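Local structure of purine nucleoside phosphorylase (Anopheles gambiae, 2P4S) at residues R169-A182 with I302-R314. The protein catalyses the phosphorolysis of purine nucleosides, preferring inosine and 2'-deoxyinosine, to the free base and pentose 1-phosphate in purine salvage. Residues are numbered along the deposited sequence; the frame is centred on the assembly and turned at random.
Sequences RFHHYEGYPLAKCA and IGMSTVHEIITAR. With DIH (7-[[(3R,4R)-3-(hydroxymethyl)-4-oxidanyl-pyrrolidin-1-ium-1-yl]methyl]-3,5-dihydropyrrolo[3,2-d]pyrimidin-4-one), chain F; PO4 (phosphate ion), chain D.
Arg169 serves two anions at once, gripping the carboxylate of Glu309 with one edge of its guanidinium while reaching a bound phosphate with the other terminal nitrogen. The grip on Glu309 is side-on and bidentate: NE of Arg169 meets OE2 of Glu309 at 2.8 Å and NH2 of Arg169 meets OE1 of Glu309 at 3.0 Å, each oxygen using its syn lone pair. With the two planes only 7° apart, the pair fixes the guanidinium's rotation and directs NH1 toward PO4 O2, whose position is less certain. Over one guanidinium face stands Ser305, a small residue that fits there and gives its hydroxyl hydrogen to the phosphate, OG to PO4 O3 being 2.7 Å; Thr306 OG1 in turn donates to Ser305 OG. Glu309 is therefore probably a second-shell residue that holds Arg169, a phosphate-binding residue, in place. In the PNP/MTAP phosphorylase fold of this homotrimeric enzyme, the loop after strand 161-167 and the turn joining strand 301-303 to helix 307-315 together supply part of the phosphate and nucleoside site. Tyr173 donates its OH to O3' of the inhibitor, 2.7 Å away, and CE2 of its ring lies 3.7 Å from SD of Met304, an oblique Met-aromatic contact; the extended, unbranched Met304 also runs along the inhibitor. Behind the site, helices 178-182 and 307-314 cross at -72°. Leu178 lays CD2 over the face of the His308 ring, 3.7 Å from its centroid, a CH-pi contact allowed by chi1 of 44°, which tucks the imidazole between its own backbone N and carbonyl carbon. A water links NE2 of His308 to Phe170 O and Glu309 OE2. Ala182, with just a methyl, lets the helices close in: its CB packs against Thr312 OG1, whose hydroxyl is turned back onto His308 O.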
ATOM      1  N   ARG A 169      -6.549 -20.428 -10.011  1.00 18.52           N
ATOM      2  CA  ARG A 169      -5.389 -19.855  -9.324  1.00 16.59           C
ATOM      3  C   ARG A 169      -5.728 -19.431  -7.880  1.00 17.24           C
ATOM      4  O   ARG A 169      -6.828 -19.720  -7.384  1.00 16.55           O
ATOM      5  CB  ARG A 169      -4.784 -18.680 -10.132  1.00 16.27           C
ATOM      6  CG  ARG A 169      -5.706 -17.454 -10.263  1.00 14.55           C
ATOM      7  CD  ARG A 169      -4.986 -16.096 -10.142  1.00 15.29           C
ATOM      8  NE  ARG A 169      -4.031 -15.807 -11.215  1.00 14.38           N
ATOM      9  CZ  ARG A 169      -4.371 -15.576 -12.482  1.00 14.29           C
ATOM     10  NH1 ARG A 169      -5.657 -15.563 -12.849  1.00  7.29           N
ATOM     11  NH2 ARG A 169      -3.417 -15.337 -13.383  1.00 15.64           N
ATOM     12  N   PHE A 170      -4.751 -18.768  -7.236  1.00 17.15           N
ATOM     13  CA  PHE A 170      -4.761 -18.314  -5.829  1.00 17.70           C
ATOM     14  C   PHE A 170      -4.677 -16.794  -5.783  1.00 17.56           C
ATOM     15  O   PHE A 170      -3.865 -16.190  -6.506  1.00 17.93           O
ATOM     16  CB  PHE A 170      -3.541 -18.892  -5.049  1.00 16.81           C
ATOM     17  CG  PHE A 170      -3.320 -20.354  -5.311  1.00 18.61           C
ATOM     18  CD1 PHE A 170      -4.389 -21.267  -5.182  1.00 16.81           C
ATOM     19  CD2 PHE A 170      -2.088 -20.827  -5.763  1.00 17.51           C
ATOM     20  CE1 PHE A 170      -4.196 -22.623  -5.458  1.00 18.64           C
ATOM     21  CE2 PHE A 170      -1.913 -22.212  -6.032  1.00 16.04           C
ATOM     22  CZ  PHE A 170      -2.953 -23.087  -5.882  1.00 16.19           C
ATOM     23  N   HIS A 171      -5.472 -16.192  -4.905  1.00 16.50           N
ATOM     24  CA  HIS A 171      -5.576 -14.739  -4.839  1.00 16.08           C
ATOM     25  C   HIS A 171      -5.282 -14.295  -3.441  1.00 16.32           C
ATOM     26  O   HIS A 171      -5.584 -15.006  -2.481  1.00 15.43           O
ATOM     27  CB  HIS A 171      -6.975 -14.271  -5.207  1.00 14.99           C
ATOM     28  CG  HIS A 171      -7.557 -14.950  -6.415  1.00 16.04           C
ATOM     29  ND1 HIS A 171      -7.583 -14.355  -7.661  1.00 17.32           N
ATOM     30  CD2 HIS A 171      -8.199 -16.139  -6.555  1.00 16.16           C
ATOM     31  CE1 HIS A 171      -8.185 -15.154  -8.527  1.00 14.18           C
ATOM     32  NE2 HIS A 171      -8.578 -16.242  -7.877  1.00 20.99           N
ATOM     33  N   HIS A 172      -4.721 -13.096  -3.347  1.00 16.03           N
ATOM     34  CA  HIS A 172      -4.345 -12.484  -2.087  1.00 17.08           C
ATOM     35  C   HIS A 172      -5.525 -12.275  -1.129  1.00 16.58           C
ATOM     36  O   HIS A 172      -5.368 -12.441   0.078  1.00 16.94           O
ATOM     37  CB  HIS A 172      -3.615 -11.167  -2.386  1.00 17.13           C
ATOM     38  CG  HIS A 172      -2.851 -10.607  -1.228  1.00 19.41           C
ATOM     39  ND1 HIS A 172      -1.974 -11.358  -0.465  1.00 19.87           N
ATOM     40  CD2 HIS A 172      -2.794  -9.350  -0.731  1.00 17.95           C
ATOM     41  CE1 HIS A 172      -1.422 -10.590   0.458  1.00 18.26           C
ATOM     42  NE2 HIS A 172      -1.888  -9.364   0.304  1.00 19.77           N
ATOM     43  N   TYR A 173      -6.688 -11.905  -1.668  1.00 16.47           N
ATOM     44  CA  TYR A 173      -7.937 -11.759  -0.877  1.00 17.47           C
ATOM     45  C   TYR A 173      -8.442 -13.083  -0.228  1.00 18.61           C
ATOM     46  O   TYR A 173      -9.336 -13.067   0.656  1.00 17.20           O
ATOM     47  CB  TYR A 173      -9.062 -11.095  -1.700  1.00 16.42           C
ATOM     48  CG  TYR A 173      -9.499 -11.896  -2.909  1.00 18.28           C
ATOM     49  CD1 TYR A 173     -10.239 -13.105  -2.766  1.00 16.70           C
ATOM     50  CD2 TYR A 173      -9.239 -11.438  -4.209  1.00 16.37           C
ATOM     51  CE1 TYR A 173     -10.642 -13.854  -3.889  1.00 13.76           C
ATOM     52  CE2 TYR A 173      -9.636 -12.189  -5.318  1.00 14.66           C
ATOM     53  CZ  TYR A 173     -10.349 -13.391  -5.151  1.00 16.69           C
ATOM     54  OH  TYR A 173     -10.736 -14.136  -6.272  1.00 15.48           O
ATOM     55  N   GLU A 174      -7.880 -14.216  -0.668  1.00 18.89           N
ATOM     56  CA  GLU A 174      -8.151 -15.509  -0.011  1.00 19.45           C
ATOM     57  C   GLU A 174      -7.360 -15.611   1.285  1.00 19.42           C
ATOM     58  O   GLU A 174      -7.589 -16.485   2.065  1.00 20.29           O
ATOM     59  CB  GLU A 174      -7.871 -16.702  -0.933  1.00 16.91           C
ATOM     60  CG  GLU A 174      -8.811 -16.793  -2.162  1.00 20.30           C
ATOM     61  CD  GLU A 174      -8.425 -17.920  -3.184  1.00 21.30           C
ATOM     62  OE1 GLU A 174      -8.801 -19.089  -2.960  1.00 22.52           O
ATOM     63  OE2 GLU A 174      -7.750 -17.650  -4.206  1.00 19.82           O
ATOM     64  N   GLY A 175      -6.430 -14.702   1.529  1.00 20.06           N
ATOM     65  CA  GLY A 175      -5.606 -14.835   2.702  1.00 20.04           C
ATOM     66  C   GLY A 175      -4.220 -15.381   2.423  1.00 20.52           C
ATOM     67  O   GLY A 175      -3.437 -15.486   3.337  1.00 19.83           O
ATOM     68  N   TYR A 176      -3.909 -15.679   1.154  1.00 20.05           N
ATOM     69  CA  TYR A 176      -2.556 -16.126   0.753  1.00 19.56           C
ATOM     70  C   TYR A 176      -1.607 -14.962   0.533  1.00 18.36           C
ATOM     71  O   TYR A 176      -1.932 -14.044  -0.236  1.00 17.65           O
ATOM     72  CB  TYR A 176      -2.586 -16.976  -0.525  1.00 19.93           C
ATOM     73  CG  TYR A 176      -3.527 -18.163  -0.479  1.00 23.31           C
ATOM     74  CD1 TYR A 176      -3.527 -19.065   0.617  1.00 24.21           C
ATOM     75  CD2 TYR A 176      -4.436 -18.385  -1.523  1.00 22.08           C
ATOM     76  CE1 TYR A 176      -4.418 -20.170   0.642  1.00 24.34           C
ATOM     77  CE2 TYR A 176      -5.294 -19.463  -1.522  1.00 21.79           C
ATOM     78  CZ  TYR A 176      -5.277 -20.362  -0.440  1.00 24.67           C
ATOM     79  OH  TYR A 176      -6.153 -21.428  -0.457  1.00 24.68           O
ATOM     80  N   PRO A 177      -0.433 -14.983   1.199  1.00 17.33           N
ATOM     81  CA  PRO A 177       0.638 -14.000   0.902  1.00 17.21           C
ATOM     82  C   PRO A 177       0.991 -14.062  -0.600  1.00 17.02           C
ATOM     83  O   PRO A 177       0.779 -15.089  -1.222  1.00 16.91           O
ATOM     84  CB  PRO A 177       1.836 -14.479   1.752  1.00 17.42           C
ATOM     85  CG  PRO A 177       1.182 -15.391   2.880  1.00 17.97           C
ATOM     86  CD  PRO A 177      -0.093 -15.933   2.287  1.00 17.45           C
ATOM     87  N   LEU A 178       1.498 -12.976  -1.179  1.00 16.75           N
ATOM     88  CA  LEU A 178       1.838 -12.977  -2.622  1.00 17.42           C
ATOM     89  C   LEU A 178       2.835 -14.092  -3.037  1.00 17.12           C
ATOM     90  O   LEU A 178       2.650 -14.722  -4.089  1.00 16.96           O
ATOM     91  CB  LEU A 178       2.290 -11.562  -3.099  1.00 16.19           C
ATOM     92  CG  LEU A 178       1.233 -10.460  -2.881  1.00 16.77           C
ATOM     93  CD1 LEU A 178       1.759  -9.136  -3.435  1.00 13.92           C
ATOM     94  CD2 LEU A 178      -0.076 -10.850  -3.576  1.00 10.65           C
ATOM     95  N   ALA A 179       3.847 -14.369  -2.193  1.00 18.85           N
ATOM     96  CA  ALA A 179       4.831 -15.450  -2.471  1.00 19.98           C
ATOM     97  C   ALA A 179       4.175 -16.825  -2.567  1.00 19.95           C
ATOM     98  O   ALA A 179       4.584 -17.667  -3.351  1.00 21.70           O
ATOM     99  CB  ALA A 179       6.011 -15.466  -1.427  1.00 19.50           C
ATOM    100  N   LYS A 180       3.141 -17.036  -1.778  1.00 20.02           N
ATOM    101  CA  LYS A 180       2.347 -18.249  -1.869  1.00 20.00           C
ATOM    102  C   LYS A 180       1.465 -18.290  -3.142  1.00 18.95           C
ATOM    103  O   LYS A 180       1.333 -19.357  -3.756  1.00 18.38           O
ATOM    104  CB  LYS A 180       1.517 -18.439  -0.578  1.00 19.70           C
ATOM    105  CG  LYS A 180       0.677 -19.728  -0.523  1.00 22.17           C
ATOM    106  CD  LYS A 180       0.551 -20.108   0.954  1.00 28.74           C
ATOM    107  CE  LYS A 180      -0.261 -21.370   1.180  1.00 33.52           C
ATOM    108  NZ  LYS A 180      -0.505 -21.618   2.672  1.00 36.88           N
ATOM    109  N   CYS A 181       0.854 -17.161  -3.535  1.00 18.89           N
ATOM    110  CA  CYS A 181       0.082 -17.116  -4.823  1.00 18.54           C
ATOM    111  C   CYS A 181       0.992 -17.388  -6.020  1.00 18.64           C
ATOM    112  O   CYS A 181       0.583 -17.998  -6.991  1.00 19.08           O
ATOM    113  CB  CYS A 181      -0.590 -15.743  -5.045  1.00 18.62           C
ATOM    114  SG  CYS A 181      -1.848 -15.305  -3.775  1.00 19.23           S
ATOM    115  N   ALA A 182       2.236 -16.938  -5.914  1.00 18.51           N
ATOM    116  CA  ALA A 182       3.201 -16.945  -7.031  1.00 18.90           C
ATOM    117  C   ALA A 182       4.025 -18.225  -7.029  1.00 19.01           C
ATOM    118  O   ALA A 182       4.587 -18.580  -8.049  1.00 19.64           O
ATOM    119  CB  ALA A 182       4.110 -15.721  -6.923  1.00 17.59           C
ATOM    120  N   ILE A 302      -8.484  -3.379 -14.615  1.00 13.74           N
ATOM    121  CA  ILE A 302      -8.343  -3.537 -13.169  1.00 13.98           C
ATOM    122  C   ILE A 302      -8.676  -4.961 -12.753  1.00 13.98           C
ATOM    123  O   ILE A 302      -9.764  -5.470 -13.070  1.00 14.56           O
ATOM    124  CB  ILE A 302      -9.244  -2.557 -12.361  1.00 14.31           C
ATOM    125  CG1 ILE A 302      -8.876  -1.074 -12.655  1.00 14.39           C
ATOM    126  CG2 ILE A 302      -9.088  -2.854 -10.833  1.00 11.80           C
ATOM    127  CD1 ILE A 302     -10.046  -0.004 -12.277  1.00 13.68           C
ATOM    128  N   GLY A 303      -7.748  -5.590 -12.038  1.00 13.62           N
ATOM    129  CA  GLY A 303      -7.928  -6.955 -11.627  1.00 14.16           C
ATOM    130  C   GLY A 303      -7.430  -7.189 -10.227  1.00 15.09           C
ATOM    131  O   GLY A 303      -7.202  -6.226  -9.505  1.00 14.62           O
ATOM    132  N   MET A 304      -7.242  -8.470  -9.860  1.00 15.71           N
ATOM    133  CA  MET A 304      -6.775  -8.848  -8.515  1.00 16.53           C
ATOM    134  C   MET A 304      -5.751  -9.991  -8.502  1.00 17.45           C
ATOM    135  O   MET A 304      -5.701 -10.742  -7.534  1.00 18.43           O
ATOM    136  CB  MET A 304      -7.975  -9.272  -7.642  1.00 16.62           C
ATOM    137  CG  MET A 304      -9.071  -8.203  -7.531  1.00 15.14           C
ATOM    138  SD  MET A 304     -10.420  -8.812  -6.565  1.00 17.56           S
ATOM    139  CE  MET A 304     -11.631  -7.470  -6.642  1.00 16.79           C
ATOM    140  N   SER A 305      -4.922 -10.147  -9.544  1.00 17.79           N
ATOM    141  CA  SER A 305      -4.010 -11.292  -9.597  1.00 17.77           C
ATOM    142  C   SER A 305      -2.814 -10.982 -10.488  1.00 19.07           C
ATOM    143  O   SER A 305      -2.576  -9.796 -10.807  1.00 18.87           O
ATOM    144  CB  SER A 305      -4.757 -12.517 -10.098  1.00 17.76           C
ATOM    145  OG  SER A 305      -4.977 -12.401 -11.494  1.00 19.34           O
ATOM    146  N   THR A 306      -2.049 -12.018 -10.889  1.00 18.51           N
ATOM    147  CA  THR A 306      -1.148 -11.894 -12.090  1.00 18.20           C
ATOM    148  C   THR A 306       0.170 -11.156 -11.898  1.00 18.10           C
ATOM    149  O   THR A 306       1.230 -11.696 -12.235  1.00 18.73           O
ATOM    150  CB  THR A 306      -1.921 -11.265 -13.294  1.00 18.08           C
ATOM    151  OG1 THR A 306      -2.997 -12.136 -13.611  1.00 16.12           O
ATOM    152  CG2 THR A 306      -1.045 -11.081 -14.559  1.00 17.87           C
ATOM    153  N   VAL A 307       0.105  -9.944 -11.357  1.00 18.07           N
ATOM    154  CA  VAL A 307       1.289  -9.042 -11.311  1.00 18.98           C
ATOM    155  C   VAL A 307       2.490  -9.736 -10.607  1.00 18.88           C
ATOM    156  O   VAL A 307       3.591  -9.753 -11.129  1.00 19.41           O
ATOM    157  CB  VAL A 307       0.934  -7.612 -10.674  1.00 18.73           C
ATOM    158  CG1 VAL A 307       2.198  -6.847 -10.211  1.00 17.25           C
ATOM    159  CG2 VAL A 307       0.192  -6.772 -11.657  1.00 17.50           C
ATOM    160  N   HIS A 308       2.217 -10.329  -9.437  1.00 19.04           N
ATOM    161  CA  HIS A 308       3.198 -11.032  -8.588  1.00 17.71           C
ATOM    162  C   HIS A 308       3.628 -12.360  -9.176  1.00 17.11           C
ATOM    163  O   HIS A 308       4.754 -12.779  -8.970  1.00 17.63           O
ATOM    164  CB  HIS A 308       2.649 -11.217  -7.138  1.00 17.14           C
ATOM    165  CG  HIS A 308       1.220 -11.660  -7.087  1.00 17.77           C
ATOM    166  ND1 HIS A 308       0.162 -10.781  -7.201  1.00 19.25           N
ATOM    167  CD2 HIS A 308       0.671 -12.898  -6.993  1.00 18.41           C
ATOM    168  CE1 HIS A 308      -0.976 -11.460  -7.182  1.00 17.82           C
ATOM    169  NE2 HIS A 308      -0.689 -12.748  -7.089  1.00 16.76           N
ATOM    170  N   GLU A 309       2.740 -13.032  -9.894  1.00 16.96           N
ATOM    171  CA  GLU A 309       3.136 -14.186 -10.713  1.00 17.30           C
ATOM    172  C   GLU A 309       4.170 -13.817 -11.818  1.00 17.23           C
ATOM    173  O   GLU A 309       5.184 -14.514 -12.026  1.00 16.41           O
ATOM    174  CB  GLU A 309       1.877 -14.813 -11.357  1.00 17.30           C
ATOM    175  CG  GLU A 309       0.879 -15.397 -10.354  1.00 20.21           C
ATOM    176  CD  GLU A 309      -0.561 -15.399 -10.875  1.00 24.22           C
ATOM    177  OE1 GLU A 309      -0.787 -15.057 -12.057  1.00 24.72           O
ATOM    178  OE2 GLU A 309      -1.485 -15.761 -10.109  1.00 27.98           O
ATOM    179  N   ILE A 310       3.858 -12.764 -12.568  1.00 16.95           N
ATOM    180  CA  ILE A 310       4.775 -12.192 -13.550  1.00 16.49           C
ATOM    181  C   ILE A 310       6.110 -11.758 -12.952  1.00 16.90           C
ATOM    182  O   ILE A 310       7.139 -12.020 -13.523  1.00 18.13           O
ATOM    183  CB  ILE A 310       4.089 -11.008 -14.328  1.00 16.62           C
ATOM    184  CG1 ILE A 310       2.867 -11.542 -15.123  1.00 15.62           C
ATOM    185  CG2 ILE A 310       5.098 -10.314 -15.254  1.00 14.43           C
ATOM    186  CD1 ILE A 310       3.227 -12.333 -16.450  1.00 16.22           C
ATOM    187  N   ILE A 311       6.110 -11.108 -11.796  1.00 17.30           N
ATOM    188  CA  ILE A 311       7.355 -10.666 -11.173  1.00 17.14           C
ATOM    189  C   ILE A 311       8.234 -11.862 -10.758  1.00 18.06           C
ATOM    190  O   ILE A 311       9.472 -11.869 -10.931  1.00 17.37           O
ATOM    191  CB  ILE A 311       7.023  -9.772  -9.953  1.00 17.74           C
ATOM    192  CG1 ILE A 311       6.540  -8.400 -10.418  1.00 18.30           C
ATOM    193  CG2 ILE A 311       8.204  -9.598  -9.015  1.00 16.96           C
ATOM    194  CD1 ILE A 311       6.166  -7.460  -9.244  1.00 15.78           C
ATOM    195  N   THR A 312       7.589 -12.880 -10.205  1.00 18.15           N
ATOM    196  CA  THR A 312       8.279 -14.146  -9.896  1.00 17.88           C
ATOM    197  C   THR A 312       8.848 -14.814 -11.162  1.00 17.73           C
ATOM    198  O   THR A 312       9.952 -15.312 -11.150  1.00 17.86           O
ATOM    199  CB  THR A 312       7.315 -15.089  -9.154  1.00 17.06           C
ATOM    200  OG1 THR A 312       6.819 -14.409  -7.976  1.00 17.45           O
ATOM    201  CG2 THR A 312       8.017 -16.377  -8.772  1.00 16.24           C
ATOM    202  N   ALA A 313       8.082 -14.829 -12.246  1.00 18.09           N
ATOM    203  CA  ALA A 313       8.534 -15.387 -13.515  1.00 18.94           C
ATOM    204  C   ALA A 313       9.776 -14.665 -14.034  1.00 19.64           C
ATOM    205  O   ALA A 313      10.739 -15.290 -14.442  1.00 20.22           O
ATOM    206  CB  ALA A 313       7.441 -15.328 -14.539  1.00 18.08           C
ATOM    207  N   ARG A 314       9.749 -13.343 -13.996  1.00 20.25           N
ATOM    208  CA  ARG A 314      10.844 -12.509 -14.502  1.00 20.83           C
ATOM    209  C   ARG A 314      12.063 -12.729 -13.656  1.00 20.50           C
ATOM    210  O   ARG A 314      13.151 -12.808 -14.168  1.00 20.61           O
ATOM    211  CB  ARG A 314      10.446 -11.008 -14.470  1.00 20.02           C
ATOM    212  CG  ARG A 314       9.401 -10.663 -15.525  1.00 25.63           C
ATOM    213  CD  ARG A 314       9.824 -11.228 -16.916  1.00 30.76           C
ATOM    214  NE  ARG A 314      10.851 -10.382 -17.501  1.00 36.10           N
ATOM    215  CZ  ARG A 314      11.764 -10.768 -18.393  1.00 39.58           C
ATOM    216  NH1 ARG A 314      11.804 -12.039 -18.811  1.00 38.15           N
ATOM    217  NH2 ARG A 314      12.655  -9.863 -18.847  1.00 34.96           N
TER
HETATM  218  O5' DIH F 401     -15.299 -11.704  -9.875  1.00 18.22           O
HETATM  219  C5' DIH F 401     -14.235 -11.442  -8.939  1.00 18.39           C
HETATM  220  C4' DIH F 401     -13.007 -12.132  -9.479  1.00 18.57           C
HETATM  221  C6' DIH F 401     -12.715 -11.709 -10.936  1.00 16.89           C
HETATM  222  C3' DIH F 401     -11.795 -11.758  -8.653  1.00 16.77           C
HETATM  223  O3' DIH F 401     -10.918 -12.886  -8.615  1.00 15.14           O
HETATM  224  C2' DIH F 401     -11.121 -10.674  -9.473  1.00 14.53           C
HETATM  225  N1' DIH F 401     -11.331 -11.156 -10.874  1.00 16.27           N
HETATM  226  C10 DIH F 401     -10.940 -10.118 -11.840  1.00 13.21           C
HETATM  227  C9  DIH F 401     -11.895  -8.973 -12.098  1.00 13.77           C
HETATM  228  C8  DIH F 401     -12.930  -8.969 -13.072  1.00 13.76           C
HETATM  229  N7  DIH F 401     -13.553  -7.759 -13.033  1.00 14.43           N
HETATM  230  C5  DIH F 401     -12.974  -6.979 -12.083  1.00 12.86           C
HETATM  231  C6  DIH F 401     -13.169  -5.573 -11.627  1.00 14.19           C
HETATM  232  O6  DIH F 401     -14.092  -4.808 -12.127  1.00 15.95           O
HETATM  233  N1  DIH F 401     -12.332  -5.159 -10.653  1.00 13.84           N
HETATM  234  C2  DIH F 401     -11.359  -5.944 -10.098  1.00 14.24           C
HETATM  235  N3  DIH F 401     -11.132  -7.201 -10.507  1.00 13.24           N
HETATM  236  C4  DIH F 401     -11.932  -7.718 -11.500  1.00 13.35           C
HETATM  237  P   PO4 D 503      -8.672 -13.689 -11.875  1.00 17.31           P
HETATM  238  O1  PO4 D 503      -9.038 -13.891 -13.310  1.00 17.23           O
HETATM  239  O2  PO4 D 503      -8.051 -14.987 -11.358  1.00 17.48           O
HETATM  240  O3  PO4 D 503      -7.676 -12.611 -11.660  1.00 16.91           O
HETATM  241  O4  PO4 D 503      -9.926 -13.337 -11.131  1.00 16.98           O
HETATM  242  O   HOH W   1      -1.847 -18.172  -8.473  1.00 17.18           O
HETATM  243  O   HOH W   2      -2.581 -14.309  -7.805  1.00 22.07           O
HETATM  244  O   HOH W   3      -3.860 -12.124  -6.131  1.00 18.66           O
HETATM  245  O   HOH W   4      -6.236 -10.103  -4.324  1.00 25.86           O